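Sniffer CG10964-PA (Drosophila melanogaster, PDB 1SNY) probably reduces carbonyl compounds with NADPH, as a Rossmann-fold member of the short-chain dehydrogenase/reductase family. Local coordinates at residues L81-Y87 against V136-L141; T130-T135 against A188-K193. One frame throughout, in Å; residues are numbered along the deposited sequence.

How the contacts relate
Helix 124-155 serves both contacts: its residues 130-135 meet helix 187-207 in contact 2, and the next turn, 136-141, meets the loop after strand 74-78 in contact 1. The two are joined along that helix, with Val136 N probably hydrogen-bonded to Leu131 O and Val137 N to Gln132 O. Both are buried and both reach NADP, contact 1 at the adenine and contact 2 at the nicotinamide ribose. Contact 1 is almost wholly apolar, with Phe84 and Met140 lying nearer the surface. Contact 2 adds two hydrogen bonds between its helices, Asn134 to Ser192 and Thr135 to Ser192, and further bonds to the coenzyme. The second subunit packs against parts of each.

Contact 1. Residues L81-Y87 against V136-L141; sequences LRNFDAY and VVPIML. With NAP (NADP nicotinamide-adenine-dinucleotide phosphate), chain B.
A tyrosine hydroxyl turned back on its own loop marks this contact: Tyr87 OH donates a very short bond of 2.5 Å to Leu81 O, while the same oxygen touches Val137 CG1 at 3.5 Å. No hydrogen bond passes between 81-87 and 136-141; the surfaces meet mainly through carbon. The Tyr87 ring presents its edge to the helix backbone, with Met140 C in the ring plane, 3.7 Å from Tyr87 CE1, and Leu141 CD1 lies over one face while Phe84 CA lies over the opposite one. A chi1 of 166° sets Val137 CG1 anti to the backbone N, which brings it to both Tyr87 OH and Leu81 CB, the latter at 3.6 Å, with the Leu81 and Val137 side chains crossing at about a right angle. Farther out, Phe84 CZ packs on Val136 CG1 at 3.6 Å and CE2 on CG of selenomethionine Met140 at 3.9 Å; Ser124 of the second subunit packs on both Phe84 and Met140. The adenine of NADP lies beside the start of the loop, where Leu81 N gives N1A a weak bond of 3.3 Å and Leu81 CG packs near C2A. Arg82 runs its CG past N6A and salt-bridges Asp80. The hydroxyl bond ties the loop to the start of helix 87-98, and apolar packing seats that loop on helix 124-155, consistent with Leu81 being held in place to receive the adenine.

Contact 2. Residues T130-T135 against A188-K193; sequences TLQTNT and AYRTSK. With NAP (NADP nicotinamide-adenine-dinucleotide phosphate), chain B.
Ala188 opens the contact with its methyl, CB lying 3.4 Å from Thr130 OG1, whose own hydrogen bond goes to Glu126 O one turn back; Thr130 CG2 rests against Ala188 O. Tyr189 leaves the helix away from 130-135, yet its ring swings back so that CE1 comes 3.7 Å from Asn134 ND2, amide and ring planes standing 82° apart. Its hydroxyl shares a 2.7 Å hydrogen bond with O2D of the nicotinamide ribose, an atom lying in the plane of the ring at its edge. Thr191, bonded to Tyr187 O, offers OG1 only loosely to Leu131 CD2. Ser192 is the knob, set among Thr130, Leu131, Asn134 and Thr135. With OG between the backbone N and the carbonyl carbon (chi1 73°), the hydroxyl donates to Tyr189 O and accepts from Asn134 ND2 at 3.2 Å, the acceptor tilted 18° out of the amide plane. That ND2 also bonds to Ile112 O, which helps fix the rotation of the amide. Ser192 O takes Thr135 OG1 at 2.9 Å, in the carbonyl plane and on a lone pair. Lys193 bends at chi2 and carries NZ to the ribose, where it bonds O3D at 3.1 Å and, weakly, O2D; it also reaches Met171 O. A water links NZ to Asn134 O, accepting from the lysine and donating to the carbonyl at 2.8 Å, where helix 124-155 widens into a pi-type turn. Tyr189 and Lys193 form the YxxxK motif of short-chain dehydrogenases/reductases, and Asn134, joined to Lys193 through the water, is consistent with the asparagine of the family's Asn-Ser-Tyr-Lys active site, whose serine is not Ser192 but probably Ser173, which touches Tyr189.

Contact 1. Residues L81-Y87 against V136-L141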
loop_
_atom_site.group_PDB
_atom_site.type_symbol
_atom_site.label_atom_id
_atom_site.label_comp_id
_atom_site.label_asym_id
_atom_site.label_seq_id
_atom_site.Cartn_x
_atom_site.Cartn_y
_atom_site.Cartn_z
ATOM N N LEU A 81 19.011 -1.027 5.781
ATOM C CA LEU A 81 17.709 -1.464 6.270
ATOM C C LEU A 81 17.081 -2.673 5.575
ATOM O O LEU A 81 16.157 -3.284 6.110
ATOM C CB LEU A 81 16.751 -0.266 6.268
ATOM C CG LEU A 81 17.235 0.849 7.210
ATOM C CD1 LEU A 81 16.281 2.030 7.174
ATOM C CD2 LEU A 81 17.338 0.307 8.627
ATOM N N ARG A 82 17.583 -3.027 4.395
ATOM C CA ARG A 82 17.058 -4.179 3.666
ATOM C C ARG A 82 17.516 -5.496 4.297
ATOM O O ARG A 82 16.968 -6.560 4.008
ATOM C CB ARG A 82 17.496 -4.123 2.197
ATOM C CG ARG A 82 16.848 -2.998 1.404
ATOM C CD ARG A 82 17.385 -2.919 -0.017
ATOM N NE ARG A 82 18.809 -2.591 -0.041
ATOM C CZ ARG A 82 19.491 -2.287 -1.142
ATOM N NH1 ARG A 82 18.881 -2.263 -2.319
ATOM N NH2 ARG A 82 20.785 -1.999 -1.064
ATOM N N ASN A 83 18.517 -5.422 5.169
ATOM C CA ASN A 83 19.037 -6.617 5.829
ATOM C C ASN A 83 18.320 -6.859 7.153
ATOM O O ASN A 83 18.835 -6.530 8.226
ATOM C CB ASN A 83 20.541 -6.463 6.057
ATOM C CG ASN A 83 21.289 -6.157 4.774
ATOM O OD1 ASN A 83 21.255 -6.937 3.819
ATOM N ND2 ASN A 83 21.963 -5.011 4.739
ATOM N N PHE A 84 17.133 -7.450 7.065
ATOM C CA PHE A 84 16.301 -7.727 8.229
ATOM C C PHE A 84 16.966 -8.503 9.362
ATOM O O PHE A 84 16.550 -8.395 10.517
ATOM C CB PHE A 84 15.030 -8.454 7.788
ATOM C CG PHE A 84 14.213 -7.680 6.797
ATOM C CD1 PHE A 84 13.905 -8.222 5.550
ATOM C CD2 PHE A 84 13.771 -6.392 7.100
ATOM C CE1 PHE A 84 13.170 -7.490 4.617
ATOM C CE2 PHE A 84 13.034 -5.651 6.173
ATOM C CZ PHE A 84 12.734 -6.199 4.931
ATOM N N ASP A 85 17.992 -9.287 9.042
ATOM C CA ASP A 85 18.672 -10.063 10.072
ATOM C C ASP A 85 19.613 -9.195 10.888
ATOM O O ASP A 85 20.032 -9.573 11.981
ATOM C CB ASP A 85 19.452 -11.221 9.444
ATOM C CG ASP A 85 18.563 -12.164 8.671
ATOM O OD1 ASP A 85 17.527 -12.588 9.225
ATOM O OD2 ASP A 85 18.899 -12.483 7.511
ATOM N N ALA A 86 19.930 -8.022 10.354
ATOM C CA ALA A 86 20.826 -7.095 11.026
ATOM C C ALA A 86 20.117 -6.246 12.084
ATOM O O ALA A 86 20.768 -5.548 12.860
ATOM C CB ALA A 86 21.493 -6.193 9.995
ATOM N N TYR A 87 18.789 -6.305 12.121
ATOM C CA TYR A 87 18.028 -5.513 13.083
ATOM C C TYR A 87 18.276 -5.894 14.534
ATOM O O TYR A 87 18.393 -5.020 15.394
ATOM C CB TYR A 87 16.526 -5.606 12.797
ATOM C CG TYR A 87 16.064 -4.877 11.553
ATOM C CD1 TYR A 87 14.714 -4.574 11.371
ATOM C CD2 TYR A 87 16.962 -4.512 10.545
ATOM C CE1 TYR A 87 14.264 -3.935 10.225
ATOM C CE2 TYR A 87 16.517 -3.865 9.383
ATOM C CZ TYR A 87 15.162 -3.585 9.235
ATOM O OH TYR A 87 14.696 -2.978 8.095
ATOM N N VAL A 136 7.756 -2.228 3.874
ATOM C CA VAL A 136 8.179 -3.348 4.701
ATOM C C VAL A 136 9.219 -2.965 5.749
ATOM O O VAL A 136 9.104 -3.366 6.905
ATOM C CB VAL A 136 8.710 -4.494 3.814
ATOM C CG1 VAL A 136 9.145 -5.670 4.685
ATOM C CG2 VAL A 136 7.621 -4.943 2.853
ATOM N N VAL A 137 10.224 -2.182 5.360
ATOM C CA VAL A 137 11.259 -1.768 6.304
ATOM C C VAL A 137 10.681 -1.032 7.516
ATOM O O VAL A 137 10.940 -1.394 8.659
ATOM C CB VAL A 137 12.329 -0.886 5.611
ATOM C CG1 VAL A 137 13.199 -0.197 6.660
ATOM C CG2 VAL A 137 13.214 -1.759 4.704
ATOM N N PRO A 138 9.877 0.015 7.284
ATOM C CA PRO A 138 9.318 0.721 8.443
ATOM C C PRO A 138 8.532 -0.203 9.382
ATOM O O PRO A 138 8.572 -0.035 10.596
ATOM C CB PRO A 138 8.427 1.780 7.798
ATOM C CG PRO A 138 9.137 2.081 6.518
ATOM C CD PRO A 138 9.533 0.699 6.027
ATOM N N ILE A 139 7.807 -1.166 8.817
ATOM C CA ILE A 139 7.018 -2.092 9.635
ATOM C C ILE A 139 7.945 -3.003 10.437
ATOM O O ILE A 139 7.748 -3.222 11.628
ATOM C CB ILE A 139 6.089 -2.988 8.762
ATOM C CG1 ILE A 139 5.012 -2.131 8.082
ATOM C CG2 ILE A 139 5.461 -4.087 9.620
ATOM C CD1 ILE A 139 4.119 -2.913 7.120
HETATM N N MSE A 140 8.960 -3.533 9.773
HETATM C CA MSE A 140 9.890 -4.423 10.448
HETATM C C MSE A 140 10.770 -3.717 11.471
HETATM O O MSE A 140 11.096 -4.301 12.503
HETATM C CB MSE A 140 10.743 -5.177 9.428
HETATM C CG MSE A 140 9.932 -6.108 8.524
HETATM SE SE MSE A 140 8.850 -7.428 9.435
HETATM C CE MSE A 140 10.255 -8.720 9.903
ATOM N N LEU A 141 11.147 -2.469 11.210
ATOM C CA LEU A 141 11.961 -1.741 12.175
ATOM C C LEU A 141 11.084 -1.397 13.377
ATOM O O LEU A 141 11.539 -1.433 14.518
ATOM C CB LEU A 141 12.546 -0.459 11.563
ATOM C CG LEU A 141 13.558 0.272 12.457
ATOM C CD1 LEU A 141 14.612 -0.715 12.964
ATOM C CD2 LEU A 141 14.228 1.394 11.685
HETATM P PA NAP B . 16.724 11.471 -0.239
HETATM O O1A NAP B . 16.797 10.642 -1.377
HETATM O O2A NAP B . 17.445 12.791 -0.064
HETATM O O5B NAP B . 17.113 10.629 1.064
HETATM C C5B NAP B . 16.625 9.270 1.208
HETATM C C4B NAP B . 17.438 8.789 2.451
HETATM O O4B NAP B . 17.004 7.375 2.717
HETATM C C3B NAP B . 18.978 8.658 2.230
HETATM O O3B NAP B . 19.605 8.996 3.478
HETATM C C2B NAP B . 19.139 7.208 1.827
HETATM O O2B NAP B . 20.435 6.645 1.976
HETATM C C1B NAP B . 18.105 6.499 2.730
HETATM N N9A NAP B . 17.830 5.178 2.188
HETATM C C8A NAP B . 17.253 4.759 1.006
HETATM N N7A NAP B . 17.192 3.439 0.872
HETATM C C5A NAP B . 17.767 2.974 2.045
HETATM C C6A NAP B . 17.993 1.657 2.483
HETATM N N6A NAP B . 17.685 0.509 1.827
HETATM N N1A NAP B . 18.604 1.501 3.742
HETATM C C2A NAP B . 18.971 2.614 4.516
HETATM N N3A NAP B . 18.764 3.922 4.104
HETATM C C4A NAP B . 18.159 4.050 2.862
HETATM O O3 NAP B . 15.208 11.815 0.042
HETATM P PN NAP B . 14.483 12.714 1.113
HETATM O O1N NAP B . 13.772 13.823 0.455
HETATM O O2N NAP B . 15.516 13.084 2.119
HETATM O O5D NAP B . 13.390 11.722 1.687
HETATM C C5D NAP B . 13.216 11.579 3.139
HETATM C C4D NAP B . 11.860 10.945 3.390
HETATM O O4D NAP B . 10.812 11.918 3.141
HETATM C C3D NAP B . 11.499 9.722 2.486
HETATM O O3D NAP B . 10.833 8.693 3.256
HETATM C C2D NAP B . 10.622 10.349 1.413
HETATM O O2D NAP B . 9.787 9.422 0.755
HETATM C C1D NAP B . 9.855 11.356 2.183
HETATM N N1N NAP B . 9.359 12.542 1.451
HETATM C C2N NAP B . 10.183 13.507 0.785
HETATM C C3N NAP B . 9.537 14.573 0.140
HETATM C C7N NAP B . 10.370 15.637 -0.588
HETATM O O7N NAP B . 9.749 16.535 -1.125
HETATM N N7N NAP B . 11.674 15.571 -0.621
HETATM C C4N NAP B . 8.074 14.701 0.145
HETATM C C5N NAP B . 7.315 13.715 0.821
HETATM C C6N NAP B . 7.942 12.627 1.480
HETATM P P2B NAP B . 21.560 6.649 0.779
HETATM O O1X NAP B . 22.178 8.050 0.798
HETATM O O2X NAP B . 22.484 5.578 1.255
HETATM O O3X NAP B . 20.835 6.371 -0.529
#

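Contact 2. Residues T130-T135 against A188-K193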
loop_
_atom_site.group_PDB
_atom_site.type_symbol
_atom_site.label_atom_id
_atom_site.label_comp_id
_atom_site.label_asym_id
_atom_site.label_seq_id
_atom_site.Cartn_x
_atom_site.Cartn_y
_atom_site.Cartn_z
ATOM N N THR A 130 10.432 -0.730 -4.238
ATOM C CA THR A 130 9.940 0.473 -3.575
ATOM C C THR A 130 9.075 0.056 -2.390
ATOM O O THR A 130 9.163 0.633 -1.311
ATOM C CB THR A 130 9.134 1.354 -4.541
ATOM O OG1 THR A 130 9.991 1.791 -5.602
ATOM C CG2 THR A 130 8.581 2.584 -3.818
ATOM N N LEU A 131 8.246 -0.958 -2.596
ATOM C CA LEU A 131 7.404 -1.448 -1.519
ATOM C C LEU A 131 8.249 -2.019 -0.373
ATOM O O LEU A 131 7.901 -1.878 0.797
ATOM C CB LEU A 131 6.433 -2.496 -2.062
ATOM C CG LEU A 131 5.273 -1.912 -2.879
ATOM C CD1 LEU A 131 4.615 -3.001 -3.709
ATOM C CD2 LEU A 131 4.253 -1.262 -1.936
ATOM N N GLN A 132 9.367 -2.665 -0.691
ATOM C CA GLN A 132 10.201 -3.221 0.375
ATOM C C GLN A 132 10.861 -2.152 1.252
ATOM O O GLN A 132 10.846 -2.250 2.475
ATOM C CB GLN A 132 11.287 -4.136 -0.217
ATOM C CG GLN A 132 12.190 -4.719 0.838
ATOM C CD GLN A 132 13.264 -5.590 0.243
ATOM O OE1 GLN A 132 14.064 -5.128 -0.567
ATOM N NE2 GLN A 132 13.284 -6.859 0.635
ATOM N N THR A 133 11.425 -1.123 0.632
ATOM C CA THR A 133 12.102 -0.063 1.373
ATOM C C THR A 133 11.169 0.953 2.038
ATOM O O THR A 133 11.404 1.369 3.175
ATOM C CB THR A 133 13.074 0.721 0.459
ATOM O OG1 THR A 133 14.154 -0.133 0.057
ATOM C CG2 THR A 133 13.633 1.936 1.192
ATOM N N ASN A 134 10.111 1.346 1.335
ATOM C CA ASN A 134 9.186 2.343 1.877
ATOM C C ASN A 134 8.079 1.784 2.763
ATOM O O ASN A 134 7.476 2.519 3.553
ATOM C CB ASN A 134 8.542 3.135 0.730
ATOM C CG ASN A 134 9.528 4.047 0.029
ATOM O OD1 ASN A 134 10.732 3.974 0.263
ATOM N ND2 ASN A 134 9.019 4.911 -0.847
ATOM N N THR A 135 7.810 0.491 2.655
ATOM C CA THR A 135 6.714 -0.089 3.432
ATOM C C THR A 135 7.134 -1.182 4.407
ATOM O O THR A 135 6.911 -1.081 5.621
ATOM C CB THR A 135 5.639 -0.664 2.484
ATOM O OG1 THR A 135 5.293 0.319 1.499
ATOM C CG2 THR A 135 4.388 -1.085 3.270
ATOM N N ALA A 188 4.824 2.882 -8.022
ATOM C CA ALA A 188 5.631 2.340 -6.936
ATOM C C ALA A 188 5.600 3.244 -5.703
ATOM O O ALA A 188 5.341 2.790 -4.583
ATOM C CB ALA A 188 7.077 2.143 -7.404
ATOM N N TYR A 189 5.847 4.530 -5.917
ATOM C CA TYR A 189 5.884 5.474 -4.815
ATOM C C TYR A 189 4.539 5.620 -4.109
ATOM O O TYR A 189 4.461 5.456 -2.892
ATOM C CB TYR A 189 6.379 6.838 -5.300
ATOM C CG TYR A 189 6.801 7.745 -4.165
ATOM C CD1 TYR A 189 7.931 7.448 -3.390
ATOM C CD2 TYR A 189 6.064 8.883 -3.847
ATOM C CE1 TYR A 189 8.314 8.263 -2.328
ATOM C CE2 TYR A 189 6.437 9.709 -2.785
ATOM C CZ TYR A 189 7.562 9.395 -2.032
ATOM O OH TYR A 189 7.930 10.215 -0.993
ATOM N N ARG A 190 3.483 5.900 -4.868
ATOM C CA ARG A 190 2.162 6.068 -4.260
ATOM C C ARG A 190 1.692 4.835 -3.502
ATOM O O ARG A 190 1.231 4.936 -2.364
ATOM C CB ARG A 190 1.117 6.425 -5.312
ATOM C CG ARG A 190 1.254 7.814 -5.924
ATOM C CD ARG A 190 0.059 8.083 -6.830
ATOM N NE ARG A 190 0.189 9.290 -7.641
ATOM C CZ ARG A 190 -0.017 10.524 -7.194
ATOM N NH1 ARG A 190 -0.362 10.729 -5.929
ATOM N NH2 ARG A 190 0.102 11.554 -8.025
ATOM N N THR A 191 1.798 3.664 -4.119
ATOM C CA THR A 191 1.347 2.471 -3.426
ATOM C C THR A 191 2.108 2.238 -2.130
ATOM O O THR A 191 1.527 1.805 -1.131
ATOM C CB THR A 191 1.467 1.198 -4.307
ATOM O OG1 THR A 191 2.823 1.030 -4.739
ATOM C CG2 THR A 191 0.549 1.298 -5.512
ATOM N N SER A 192 3.414 2.505 -2.136
ATOM C CA SER A 192 4.212 2.285 -0.942
ATOM C C SER A 192 3.903 3.242 0.186
ATOM O O SER A 192 3.952 2.862 1.345
ATOM C CB SER A 192 5.721 2.360 -1.256
ATOM O OG SER A 192 6.160 3.695 -1.501
ATOM N N LYS A 193 3.587 4.490 -0.147
ATOM C CA LYS A 193 3.281 5.469 0.895
ATOM C C LYS A 193 1.846 5.296 1.397
ATOM O O LYS A 193 1.582 5.510 2.574
ATOM C CB LYS A 193 3.534 6.894 0.374
ATOM C CG LYS A 193 5.006 7.201 0.093
ATOM C CD LYS A 193 5.884 7.033 1.342
ATOM C CE LYS A 193 7.213 7.771 1.178
ATOM N NZ LYS A 193 8.059 7.700 2.404
HETATM P PA NAP B . 16.724 11.471 -0.239
HETATM O O1A NAP B . 16.797 10.642 -1.377
HETATM O O2A NAP B . 17.445 12.791 -0.064
HETATM O O5B NAP B . 17.113 10.629 1.064
HETATM C C5B NAP B . 16.625 9.270 1.208
HETATM C C4B NAP B . 17.438 8.789 2.451
HETATM O O4B NAP B . 17.004 7.375 2.717
HETATM C C3B NAP B . 18.978 8.658 2.230
HETATM O O3B NAP B . 19.605 8.996 3.478
HETATM C C2B NAP B . 19.139 7.208 1.827
HETATM O O2B NAP B . 20.435 6.645 1.976
HETATM C C1B NAP B . 18.105 6.499 2.730
HETATM N N9A NAP B . 17.830 5.178 2.188
HETATM C C8A NAP B . 17.253 4.759 1.006
HETATM N N7A NAP B . 17.192 3.439 0.872
HETATM C C5A NAP B . 17.767 2.974 2.045
HETATM C C6A NAP B . 17.993 1.657 2.483
HETATM N N6A NAP B . 17.685 0.509 1.827
HETATM N N1A NAP B . 18.604 1.501 3.742
HETATM C C2A NAP B . 18.971 2.614 4.516
HETATM N N3A NAP B . 18.764 3.922 4.104
HETATM C C4A NAP B . 18.159 4.050 2.862
HETATM O O3 NAP B . 15.208 11.815 0.042
HETATM P PN NAP B . 14.483 12.714 1.113
HETATM O O1N NAP B . 13.772 13.823 0.455
HETATM O O2N NAP B . 15.516 13.084 2.119
HETATM O O5D NAP B . 13.390 11.722 1.687
HETATM C C5D NAP B . 13.216 11.579 3.139
HETATM C C4D NAP B . 11.860 10.945 3.390
HETATM O O4D NAP B . 10.812 11.918 3.141
HETATM C C3D NAP B . 11.499 9.722 2.486
HETATM O O3D NAP B . 10.833 8.693 3.256
HETATM C C2D NAP B . 10.622 10.349 1.413
HETATM O O2D NAP B . 9.787 9.422 0.755
HETATM C C1D NAP B . 9.855 11.356 2.183
HETATM N N1N NAP B . 9.359 12.542 1.451
HETATM C C2N NAP B . 10.183 13.507 0.785
HETATM C C3N NAP B . 9.537 14.573 0.140
HETATM C C7N NAP B . 10.370 15.637 -0.588
HETATM O O7N NAP B . 9.749 16.535 -1.125
HETATM N N7N NAP B . 11.674 15.571 -0.621
HETATM C C4N NAP B . 8.074 14.701 0.145
HETATM C C5N NAP B . 7.315 13.715 0.821
HETATM C C6N NAP B . 7.942 12.627 1.480
HETATM P P2B NAP B . 21.560 6.649 0.779
HETATM O O1X NAP B . 22.178 8.050 0.798
HETATM O O2X NAP B . 22.484 5.578 1.255
HETATM O O3X NAP B . 20.835 6.371 -0.529
HETATM O O HOH W 1 8.792 5.046 3.522
#